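Local coordinates for GTP pyrophosphokinase (Streptococcus pneumoniae, PDB 2BE3), which probably transfers a pyrophosphate group from ATP to GTP or GDP, making the (p)ppGpp alarmones of the bacterial stringent response, at residues K90-V93 and D94-K98; T129-I133 and N134-T138; D170-K173 and K174-I178; G191-R194 and D195-E199. One frame throughout, in Å; residues are numbered along the deposited sequence.

Contact 1: K90-V93 and D94-K98; sequences KEVV and DILHK
The imidazole of His97 meets Val93 at its edge: methyl CG1 of Val93 lies in the ring plane, with Val93 CG1 3.7 Å from His97 CD2. The carbonyl oxygen of the same valine reaches that edge too, Val93 O standing 3.2 Å from His97 CD2. The two side chains run side by side and point the same way, the valine presenting CG1 because this methyl is anti to its backbone N (chi1 175°). Next to CD2 on the ring, NE2 is hydrogen-bonded to Glu107 OE2 of strand 102-109, which would limit the rotation of the imidazole. The second flat group, the carboxylate of Asp94, folds back over the previous turn, and Asp94 CG comes 3.2 Å from Lys90 O; carboxylate and carbonyl oxygens are all acceptors, so this is proximity without a bond.

Beneath these groups the backbone supplies four i to i+4 bonds, from Asp94 N to Lys90 O (2.9 Å) through to His97 N and Val93 O (3.0 Å). Leu96 leans over the carbonyl of Val92, its CG 3.3 Å from Val92 O, while the methyls Val92 CG1 and Leu96 CD1 remain in looser contact at 4.4 Å. Val92, Val93 and Leu96 pack on Ile143 and Ile145 of strand 137-147, and Ile95 turns to Ile29 and Tyr33 of helix 6-35. Helix 89-97 is thus amphipathic, wedged between sheet and long helix; it forms the helical link of a beta-alpha-beta crossover from strand 77-83 to the parallel edge strand 102-109 in the mixed sheet of the RelA/SpoT synthetase fold.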
loop_
_atom_site.group_PDB
_atom_site.type_symbol
_atom_site.label_atom_id
_atom_site.label_comp_id
_atom_site.label_asym_id
_atom_site.label_seq_id
_atom_site.Cartn_x
_atom_site.Cartn_y
_atom_site.Cartn_z
ATOM N N LYS A 90 -9.549 -1.591 -21.723
ATOM C CA LYS A 90 -8.197 -1.648 -22.266
ATOM C C LYS A 90 -7.291 -0.543 -21.710
ATOM O O LYS A 90 -6.081 -0.702 -21.628
ATOM C CB LYS A 90 -8.217 -1.640 -23.814
ATOM C CG LYS A 90 -8.660 -0.305 -24.466
ATOM C CD LYS A 90 -8.801 -0.493 -25.947
ATOM C CE LYS A 90 -9.204 0.778 -26.615
ATOM N NZ LYS A 90 -10.616 1.162 -26.242
ATOM N N GLU A 91 -7.876 0.580 -21.326
ATOM C CA GLU A 91 -7.091 1.734 -20.854
ATOM C C GLU A 91 -6.495 1.435 -19.473
ATOM O O GLU A 91 -5.325 1.751 -19.209
ATOM C CB GLU A 91 -7.952 3.020 -20.860
ATOM C CG GLU A 91 -8.342 3.494 -22.286
ATOM C CD GLU A 91 -8.932 4.935 -22.335
ATOM O OE1 GLU A 91 -8.844 5.654 -21.307
ATOM O OE2 GLU A 91 -9.442 5.344 -23.407
ATOM N N VAL A 92 -7.308 0.802 -18.622
ATOM C CA VAL A 92 -6.882 0.286 -17.314
ATOM C C VAL A 92 -5.866 -0.847 -17.383
ATOM O O VAL A 92 -4.863 -0.874 -16.625
ATOM C CB VAL A 92 -8.104 -0.150 -16.473
ATOM C CG1 VAL A 92 -7.653 -0.928 -15.211
ATOM C CG2 VAL A 92 -8.925 1.109 -16.091
ATOM N N VAL A 93 -6.111 -1.784 -18.303
ATOM C CA VAL A 93 -5.158 -2.822 -18.592
ATOM C C VAL A 93 -3.799 -2.242 -19.021
ATOM O O VAL A 93 -2.762 -2.728 -18.570
ATOM C CB VAL A 93 -5.761 -3.859 -19.585
ATOM C CG1 VAL A 93 -4.738 -4.906 -19.995
ATOM C CG2 VAL A 93 -7.011 -4.513 -18.945
ATOM N N ASP A 94 -3.791 -1.206 -19.860
ATOM C CA ASP A 94 -2.545 -0.498 -20.207
ATOM C C ASP A 94 -1.791 0.038 -18.990
ATOM O O ASP A 94 -0.580 -0.090 -18.889
ATOM C CB ASP A 94 -2.820 0.689 -21.161
ATOM C CG ASP A 94 -3.196 0.250 -22.561
ATOM O OD1 ASP A 94 -3.047 -0.927 -22.884
ATOM O OD2 ASP A 94 -3.673 1.084 -23.350
ATOM N N ILE A 95 -2.516 0.691 -18.088
ATOM C CA ILE A 95 -1.904 1.213 -16.871
ATOM C C ILE A 95 -1.325 0.077 -16.016
ATOM O O ILE A 95 -0.293 0.267 -15.423
ATOM C CB ILE A 95 -2.897 2.077 -16.041
ATOM C CG1 ILE A 95 -3.252 3.367 -16.782
ATOM C CG2 ILE A 95 -2.293 2.476 -14.687
ATOM C CD1 ILE A 95 -4.579 3.936 -16.264
ATOM N N LEU A 96 -1.989 -1.080 -15.946
ATOM C CA LEU A 96 -1.455 -2.223 -15.209
ATOM C C LEU A 96 -0.180 -2.769 -15.831
ATOM O O LEU A 96 0.736 -3.105 -15.078
ATOM C CB LEU A 96 -2.495 -3.349 -15.006
ATOM C CG LEU A 96 -3.764 -2.904 -14.242
ATOM C CD1 LEU A 96 -4.743 -4.045 -14.139
ATOM C CD2 LEU A 96 -3.445 -2.309 -12.872
ATOM N N HIS A 97 -0.099 -2.849 -17.169
ATOM C CA HIS A 97 1.127 -3.350 -17.828
ATOM C C HIS A 97 2.351 -2.496 -17.576
ATOM O O HIS A 97 3.454 -2.976 -17.563
ATOM C CB HIS A 97 0.941 -3.523 -19.341
ATOM C CG HIS A 97 0.242 -4.794 -19.718
ATOM N ND1 HIS A 97 0.911 -5.978 -19.957
ATOM C CD2 HIS A 97 -1.070 -5.056 -19.911
ATOM C CE1 HIS A 97 0.035 -6.915 -20.275
ATOM N NE2 HIS A 97 -1.173 -6.376 -20.258
ATOM N N LYS A 98 2.119 -1.217 -17.389
ATOM C CA LYS A 98 3.115 -0.212 -17.085
ATOM C C LYS A 98 3.712 -0.347 -15.657
ATOM O O LYS A 98 4.790 0.150 -15.394
ATOM C CB LYS A 98 2.364 1.117 -17.195
ATOM C CG LYS A 98 3.173 2.344 -17.367
ATOM C CD LYS A 98 2.261 3.582 -17.421
ATOM C CE LYS A 98 1.605 3.763 -18.780
ATOM N NZ LYS A 98 0.827 5.035 -18.818
#

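Contact 2: T129-I133 and N134-T138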
loop_
_atom_site.group_PDB
_atom_site.type_symbol
_atom_site.label_atom_id
_atom_site.label_comp_id
_atom_site.label_asym_id
_atom_site.label_seq_id
_atom_site.Cartn_x
_atom_site.Cartn_y
_atom_site.Cartn_z
ATOM N N THR A 129 4.157 -9.239 -5.076
ATOM C CA THR A 129 5.009 -9.546 -3.926
ATOM C C THR A 129 4.724 -8.592 -2.767
ATOM O O THR A 129 4.723 -7.371 -2.935
ATOM C CB THR A 129 6.489 -9.485 -4.328
ATOM O OG1 THR A 129 6.674 -10.452 -5.351
ATOM C CG2 THR A 129 7.440 -9.830 -3.127
ATOM N N VAL A 130 4.449 -9.170 -1.598
ATOM C CA VAL A 130 4.326 -8.380 -0.361
ATOM C C VAL A 130 5.565 -8.583 0.514
ATOM O O VAL A 130 6.124 -9.677 0.554
ATOM C CB VAL A 130 3.030 -8.706 0.438
ATOM C CG1 VAL A 130 1.828 -8.194 -0.307
ATOM C CG2 VAL A 130 2.906 -10.213 0.703
ATOM N N ASP A 131 5.992 -7.517 1.196
ATOM C CA ASP A 131 7.046 -7.622 2.211
ATOM C C ASP A 131 6.428 -7.906 3.566
ATOM O O ASP A 131 5.424 -7.316 3.952
ATOM C CB ASP A 131 7.905 -6.360 2.242
ATOM C CG ASP A 131 8.689 -6.166 0.957
ATOM O OD1 ASP A 131 9.682 -6.892 0.737
ATOM O OD2 ASP A 131 8.313 -5.274 0.173
ATOM N N THR A 132 7.049 -8.825 4.278
ATOM C CA THR A 132 6.443 -9.498 5.410
ATOM C C THR A 132 7.587 -9.603 6.404
ATOM O O THR A 132 8.724 -9.771 5.978
ATOM C CB THR A 132 5.984 -10.906 4.919
ATOM O OG1 THR A 132 4.664 -10.818 4.380
ATOM C CG2 THR A 132 6.032 -11.966 5.972
ATOM N N ILE A 133 7.312 -9.519 7.706
ATOM C CA ILE A 133 8.366 -9.701 8.729
ATOM C C ILE A 133 9.070 -11.070 8.649
ATOM O O ILE A 133 10.220 -11.217 9.100
ATOM C CB ILE A 133 7.887 -9.387 10.167
ATOM C CG1 ILE A 133 6.951 -10.482 10.686
ATOM C CG2 ILE A 133 7.193 -8.022 10.203
ATOM C CD1 ILE A 133 7.174 -10.822 12.140
ATOM N N ASN A 134 8.405 -12.053 8.042
ATOM C CA ASN A 134 9.071 -13.298 7.663
ATOM C C ASN A 134 9.673 -13.295 6.248
ATOM O O ASN A 134 10.000 -14.354 5.713
ATOM C CB ASN A 134 8.108 -14.478 7.791
ATOM C CG ASN A 134 7.439 -14.530 9.136
ATOM O OD1 ASN A 134 6.225 -14.331 9.232
ATOM N ND2 ASN A 134 8.226 -14.781 10.192
ATOM N N GLY A 135 9.816 -12.121 5.638
ATOM C CA GLY A 135 10.408 -12.032 4.302
ATOM C C GLY A 135 9.413 -11.756 3.183
ATOM O O GLY A 135 8.211 -11.857 3.371
ATOM N N ALA A 136 9.932 -11.379 2.020
ATOM C CA ALA A 136 9.132 -11.201 0.820
ATOM C C ALA A 136 8.334 -12.464 0.508
ATOM O O ALA A 136 8.848 -13.567 0.621
ATOM C CB ALA A 136 10.022 -10.855 -0.345
ATOM N N LYS A 137 7.072 -12.275 0.121
ATOM C CA LYS A 137 6.201 -13.369 -0.256
ATOM C C LYS A 137 5.415 -12.994 -1.536
ATOM O O LYS A 137 4.724 -11.963 -1.581
ATOM C CB LYS A 137 5.300 -13.702 0.932
ATOM C CG LYS A 137 4.183 -14.659 0.625
ATOM C CD LYS A 137 4.702 -16.093 0.702
ATOM C CE LYS A 137 3.935 -17.026 -0.217
ATOM N NZ LYS A 137 4.673 -18.313 -0.252
ATOM N N THR A 138 5.547 -13.812 -2.576
ATOM C CA THR A 138 4.851 -13.614 -3.846
ATOM C C THR A 138 3.528 -14.380 -3.890
ATOM O O THR A 138 3.480 -15.561 -3.603
ATOM C CB THR A 138 5.704 -14.027 -5.039
ATOM O OG1 THR A 138 6.863 -13.194 -5.114
ATOM C CG2 THR A 138 4.950 -13.805 -6.295
#
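Thr129 and Thr138 join through their hydroxyls, OG1 to OG1 at 2.8 Å, on one face of a two-stranded ladder. Each OG1 is anti to its own carbonyl carbon (chi1 -60° and -64°), which brings the oxygens together as the side chains slant past one another. On the same side the methyl of Ala136 rests against Thr129, CB to CG2 3.9 Å.

What sets this pair in place is the backbone next to it. Val130 and Lys137 form a hydrogen-bonded antiparallel pair, Val130 N to Lys137 O and Lys137 N to Val130 O both 2.8 Å, the second bond running nearly in line with the carbonyl. Further out the chain reverses in a type I turn, closed by Gly135 N to Thr132 O at 2.6 Å, with the donor above the carbonyl plane. Gly135 has a positive phi of 106° as the chain leaves the turn.

Beyond that shell, Lys137 is salt-bridged to Glu70 and Val130 packs on helix 6-35. The second subunit grips the loop itself: its Gln100 N bonds Asp131 OD1, and its Gln32 side chain takes the amide of Ile133. This is a beta hairpin, strands 122-130 and 137-147, whose tip reaches into the dimer interface.

Contact 3: D170-K173 and K174-I178; sequences DEIK and KRLEI
Lys173 lies obliquely across Glu177 one turn further on, its aliphatic chain passing close enough that CE is 3.4 Å from Glu177 OE2. A bend at chi2 (65°) carries the chain along the helix, and the ammonium closes a salt bridge, Lys173 NZ to Glu177 OE2 at 3.0 Å. The nitrogen comes from the anti side of the carboxylate and only a little out of its plane. Backbone and side chain repeat the same spacing here, for Glu177 N is bonded to Lys173 O at 2.9 Å.

A second i to i+4 bridge joins Glu171 and Arg175 through OE2 and NH2. Its modelled length of 2.5 Å is very short and the donor angle poor, so the detail is doubtful, but the two chains clearly run alongside each other with carboxylate and guanidinium planes almost perpendicular, 85° apart. Lys174 leans in beside them: its CD is 3.6 Å from Glu171 OE1, and its CE hangs over the rim of one guanidinium face.

Salt bridges with this i to i+4 spacing lie along the more exposed side of an amphipathic helix, here the first turns of helix 170-191. With acidic Asp170 and Glu171 at its N-terminal end, their charge would be expected to suit the helix dipole. The apolar side belongs to Ile172 and Leu176, whose CG2 and CD1 approach to 4.4 Å. Both pack on Leu160 of helix 148-164, and Leu176 also touches Phe168. The carbonyl of Leu176 receives Trp153 NE1 from that neighbouring helix, a polar tie beside the apolar seam.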
loop_
_atom_site.group_PDB
_atom_site.type_symbol
_atom_site.label_atom_id
_atom_site.label_comp_id
_atom_site.label_asym_id
_atom_site.label_seq_id
_atom_site.Cartn_x
_atom_site.Cartn_y
_atom_site.Cartn_z
ATOM N N ASP A 170 -36.922 -21.674 -14.191
ATOM C CA ASP A 170 -37.269 -21.086 -15.495
ATOM C C ASP A 170 -37.502 -19.591 -15.441
ATOM O O ASP A 170 -37.076 -18.855 -16.340
ATOM C CB ASP A 170 -38.551 -21.724 -16.048
ATOM C CG ASP A 170 -38.284 -22.976 -16.857
ATOM O OD1 ASP A 170 -37.206 -23.096 -17.495
ATOM O OD2 ASP A 170 -39.183 -23.845 -16.865
ATOM N N GLU A 171 -38.197 -19.152 -14.400
ATOM C CA GLU A 171 -38.490 -17.751 -14.258
ATOM C C GLU A 171 -37.251 -16.904 -13.984
ATOM O O GLU A 171 -37.147 -15.777 -14.479
ATOM C CB GLU A 171 -39.526 -17.509 -13.159
ATOM C CG GLU A 171 -39.805 -16.022 -12.955
ATOM C CD GLU A 171 -40.517 -15.358 -14.164
ATOM O OE1 GLU A 171 -40.644 -16.000 -15.251
ATOM O OE2 GLU A 171 -40.958 -14.189 -14.013
ATOM N N ILE A 172 -36.350 -17.432 -13.162
ATOM C CA ILE A 172 -35.151 -16.722 -12.785
ATOM C C ILE A 172 -34.170 -16.652 -13.970
ATOM O O ILE A 172 -33.647 -15.576 -14.281
ATOM C CB ILE A 172 -34.544 -17.323 -11.501
ATOM C CG1 ILE A 172 -35.317 -16.766 -10.294
ATOM C CG2 ILE A 172 -33.067 -17.005 -11.394
ATOM C CD1 ILE A 172 -35.304 -17.635 -9.059
ATOM N N LYS A 173 -33.980 -17.784 -14.650
ATOM C CA LYS A 173 -33.207 -17.848 -15.879
ATOM C C LYS A 173 -33.710 -16.889 -16.986
ATOM O O LYS A 173 -32.910 -16.192 -17.614
ATOM C CB LYS A 173 -33.162 -19.295 -16.377
ATOM C CG LYS A 173 -32.141 -19.548 -17.475
ATOM C CD LYS A 173 -30.689 -19.356 -16.975
ATOM C CE LYS A 173 -29.634 -19.646 -18.061
ATOM N NZ LYS A 173 -29.071 -18.377 -18.635
ATOM N N LYS A 174 -35.021 -16.846 -17.220
ATOM C CA LYS A 174 -35.582 -15.943 -18.223
ATOM C C LYS A 174 -35.144 -14.521 -17.894
ATOM O O LYS A 174 -34.769 -13.751 -18.785
ATOM C CB LYS A 174 -37.128 -16.040 -18.300
ATOM C CG LYS A 174 -37.854 -14.740 -18.820
ATOM C CD LYS A 174 -39.325 -14.602 -18.341
ATOM C CE LYS A 174 -39.991 -13.350 -18.934
ATOM N NZ LYS A 174 -41.428 -13.161 -18.533
ATOM N N ARG A 175 -35.172 -14.201 -16.607
ATOM C CA ARG A 175 -34.830 -12.882 -16.130
ATOM C C ARG A 175 -33.324 -12.607 -16.207
ATOM O O ARG A 175 -32.907 -11.529 -16.617
ATOM C CB ARG A 175 -35.349 -12.717 -14.704
ATOM C CG ARG A 175 -35.891 -11.351 -14.450
ATOM C CD ARG A 175 -37.090 -11.094 -15.308
ATOM N NE ARG A 175 -38.304 -11.627 -14.701
ATOM C CZ ARG A 175 -39.538 -11.227 -15.017
ATOM N NH1 ARG A 175 -39.730 -10.291 -15.945
ATOM N NH2 ARG A 175 -40.578 -11.764 -14.393
ATOM N N LEU A 176 -32.516 -13.592 -15.828
ATOM C CA LEU A 176 -31.075 -13.522 -16.023
ATOM C C LEU A 176 -30.694 -13.242 -17.479
ATOM O O LEU A 176 -29.800 -12.455 -17.754
ATOM C CB LEU A 176 -30.384 -14.786 -15.506
ATOM C CG LEU A 176 -30.221 -14.874 -13.977
ATOM C CD1 LEU A 176 -29.400 -16.105 -13.558
ATOM C CD2 LEU A 176 -29.605 -13.595 -13.408
ATOM N N GLU A 177 -31.409 -13.854 -18.410
ATOM C CA GLU A 177 -31.088 -13.715 -19.826
ATOM C C GLU A 177 -31.544 -12.374 -20.366
ATOM O O GLU A 177 -30.794 -11.749 -21.117
ATOM C CB GLU A 177 -31.670 -14.867 -20.637
ATOM C CG GLU A 177 -30.975 -16.190 -20.304
ATOM C CD GLU A 177 -31.651 -17.399 -20.926
ATOM O OE1 GLU A 177 -32.785 -17.248 -21.454
ATOM O OE2 GLU A 177 -31.047 -18.507 -20.884
ATOM N N ILE A 178 -32.740 -11.911 -19.983
ATOM C CA ILE A 178 -33.131 -10.597 -20.458
ATOM C C ILE A 178 -32.281 -9.468 -19.863
ATOM O O ILE A 178 -31.872 -8.559 -20.607
ATOM C CB ILE A 178 -34.703 -10.314 -20.557
ATOM C CG1 ILE A 178 -35.057 -8.879 -20.190
ATOM C CG2 ILE A 178 -35.554 -11.255 -19.736
ATOM C CD1 ILE A 178 -36.026 -8.259 -21.232
#

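Contact 4: G191-R194 and D195-E199; sequences GEIR and DDIQE
The backbone makes a type I turn from Gly191 to Arg194, closed by Arg194 N to Gly191 O at 3.1 Å, and passes at once into a helix whose first i to i+4 bond is Ile197 N to Ile193 O at 3.0 Å. Ile193 occupies the N-cap with a side chain that has no acceptor to offer. A water stands at the helix start instead, taking the N-H of Asp195 and donating weakly to Glu192 O. The isoleucine turns its CG1 branch between its backbone N and carbonyl carbon (chi1 64°), and Ile193 CG1 meets Ile197 CD1 at 3.7 Å.

Arg194 and Gln198 carry the rest. The arginine chain is extended from CG to NE, and the end of the Gln198 amide stands over one face of the guanidinium, the planes inclined by 50°, so this is not a flat stack. In the guanidinium plane, at its edge, a second water receives Arg194 NH1 (2.6 Å) and donates to Asp195 OD1 (2.9 Å), linking charges that do not touch directly. Arg194 NH2 is held by two carboxylates, Asp88 and Glu91, while Phe85 packs against both Arg194 and Ile197. This is a short turn linking consecutive helices, with an N-cap at Ile193 and a water on the amide of Asp195; it joins helix 170-191 to the last modelled helix, 194-203, which the arginine fastens to the start of helix 89-97.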
loop_
_atom_site.group_PDB
_atom_site.type_symbol
_atom_site.label_atom_id
_atom_site.label_comp_id
_atom_site.label_asym_id
_atom_site.label_seq_id
_atom_site.Cartn_x
_atom_site.Cartn_y
_atom_site.Cartn_z
ATOM N N GLY A 191 -21.812 3.345 -25.435
ATOM C CA GLY A 191 -20.517 3.290 -26.134
ATOM C C GLY A 191 -20.557 4.057 -27.437
ATOM O O GLY A 191 -19.582 4.662 -27.834
ATOM N N GLU A 192 -21.730 4.070 -28.067
ATOM C CA GLU A 192 -21.971 4.748 -29.326
ATOM C C GLU A 192 -21.651 6.242 -29.242
ATOM O O GLU A 192 -21.264 6.841 -30.233
ATOM C CB GLU A 192 -23.441 4.569 -29.696
ATOM C CG GLU A 192 -23.722 4.179 -31.111
ATOM C CD GLU A 192 -23.233 2.788 -31.437
ATOM O OE1 GLU A 192 -24.019 1.817 -31.270
ATOM O OE2 GLU A 192 -22.059 2.674 -31.849
ATOM N N ILE A 193 -21.834 6.846 -28.065
ATOM C CA ILE A 193 -21.514 8.269 -27.859
ATOM C C ILE A 193 -20.415 8.480 -26.799
ATOM O O ILE A 193 -20.376 9.507 -26.117
ATOM C CB ILE A 193 -22.767 9.108 -27.530
ATOM C CG1 ILE A 193 -23.394 8.682 -26.199
ATOM C CG2 ILE A 193 -23.791 9.043 -28.692
ATOM C CD1 ILE A 193 -24.391 9.652 -25.730
ATOM N N ARG A 194 -19.517 7.506 -26.685
ATOM C CA ARG A 194 -18.416 7.585 -25.750
ATOM C C ARG A 194 -17.526 8.782 -26.057
ATOM O O ARG A 194 -17.047 9.453 -25.134
ATOM C CB ARG A 194 -17.584 6.278 -25.750
ATOM C CG ARG A 194 -16.341 6.321 -24.888
ATOM C CD ARG A 194 -15.600 5.029 -24.990
ATOM N NE ARG A 194 -14.458 4.950 -24.084
ATOM C CZ ARG A 194 -13.181 4.898 -24.481
ATOM N NH1 ARG A 194 -12.894 4.949 -25.771
ATOM N NH2 ARG A 194 -12.190 4.831 -23.571
ATOM N N ASP A 195 -17.280 9.028 -27.338
ATOM C CA ASP A 195 -16.349 10.077 -27.714
ATOM C C ASP A 195 -16.914 11.412 -27.276
ATOM O O ASP A 195 -16.183 12.241 -26.773
ATOM C CB ASP A 195 -16.064 10.099 -29.229
ATOM C CG ASP A 195 -15.251 8.899 -29.710
ATOM O OD1 ASP A 195 -14.707 8.102 -28.895
ATOM O OD2 ASP A 195 -15.141 8.757 -30.949
ATOM N N ASP A 196 -18.219 11.604 -27.473
ATOM C CA ASP A 196 -18.902 12.826 -27.070
ATOM C C ASP A 196 -18.897 13.007 -25.556
ATOM O O ASP A 196 -18.669 14.110 -25.066
ATOM C CB ASP A 196 -20.354 12.835 -27.580
ATOM C CG ASP A 196 -20.446 12.766 -29.116
ATOM O OD1 ASP A 196 -20.129 13.765 -29.806
ATOM O OD2 ASP A 196 -20.853 11.701 -29.640
ATOM N N ILE A 197 -19.154 11.925 -24.822
ATOM C CA ILE A 197 -19.165 11.986 -23.380
ATOM C C ILE A 197 -17.777 12.344 -22.843
ATOM O O ILE A 197 -17.675 13.188 -21.953
ATOM C CB ILE A 197 -19.665 10.663 -22.752
ATOM C CG1 ILE A 197 -21.163 10.445 -23.056
ATOM C CG2 ILE A 197 -19.362 10.637 -21.245
ATOM C CD1 ILE A 197 -21.579 8.978 -23.042
ATOM N N GLN A 198 -16.721 11.737 -23.390
ATOM C CA GLN A 198 -15.367 11.952 -22.883
ATOM C C GLN A 198 -14.856 13.354 -23.210
ATOM O O GLN A 198 -14.194 13.988 -22.400
ATOM C CB GLN A 198 -14.384 10.827 -23.330
ATOM C CG GLN A 198 -14.784 9.453 -22.789
ATOM C CD GLN A 198 -13.807 8.297 -23.145
ATOM O OE1 GLN A 198 -13.390 7.549 -22.259
ATOM N NE2 GLN A 198 -13.487 8.128 -24.438
ATOM N N GLU A 199 -15.213 13.858 -24.375
ATOM C CA GLU A 199 -14.868 15.204 -24.749
ATOM C C GLU A 199 -15.504 16.197 -23.745
ATOM O O GLU A 199 -14.828 17.088 -23.237
ATOM C CB GLU A 199 -15.304 15.409 -26.203
ATOM C CG GLU A 199 -15.264 16.821 -26.798
ATOM C CD GLU A 199 -15.645 16.779 -28.314
ATOM O OE1 GLU A 199 -16.868 16.719 -28.600
ATOM O OE2 GLU A 199 -14.725 16.765 -29.211
HETATM O O HOH W 1 -18.145 7.252 -29.602
HETATM O O HOH W 2 -14.389 5.418 -27.860
#

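Overall arrangement
Contact 1 has the most buried residues, its apolar side packed between the sheet and helix 6-35; the other three lie at the surface. Contacts 1 and 3 are both turns of amphipathic helices, but charged pairs within the helix dominate contact 3, while Glu91 and His97 of contact 1 bond to other parts of the chain. Contact 2, the one hairpin, relies on strand pairing and on the second subunit. Contacts 3 and 4 sit near the two ends of helix 170-191, about 31 Å apart between centres. Within one chain only contacts 1 and 4 touch, through the Glu91-Arg194 salt bridge; across the dimer Lys98 of contact 1 meets Ile133 of the other subunit's contact 2.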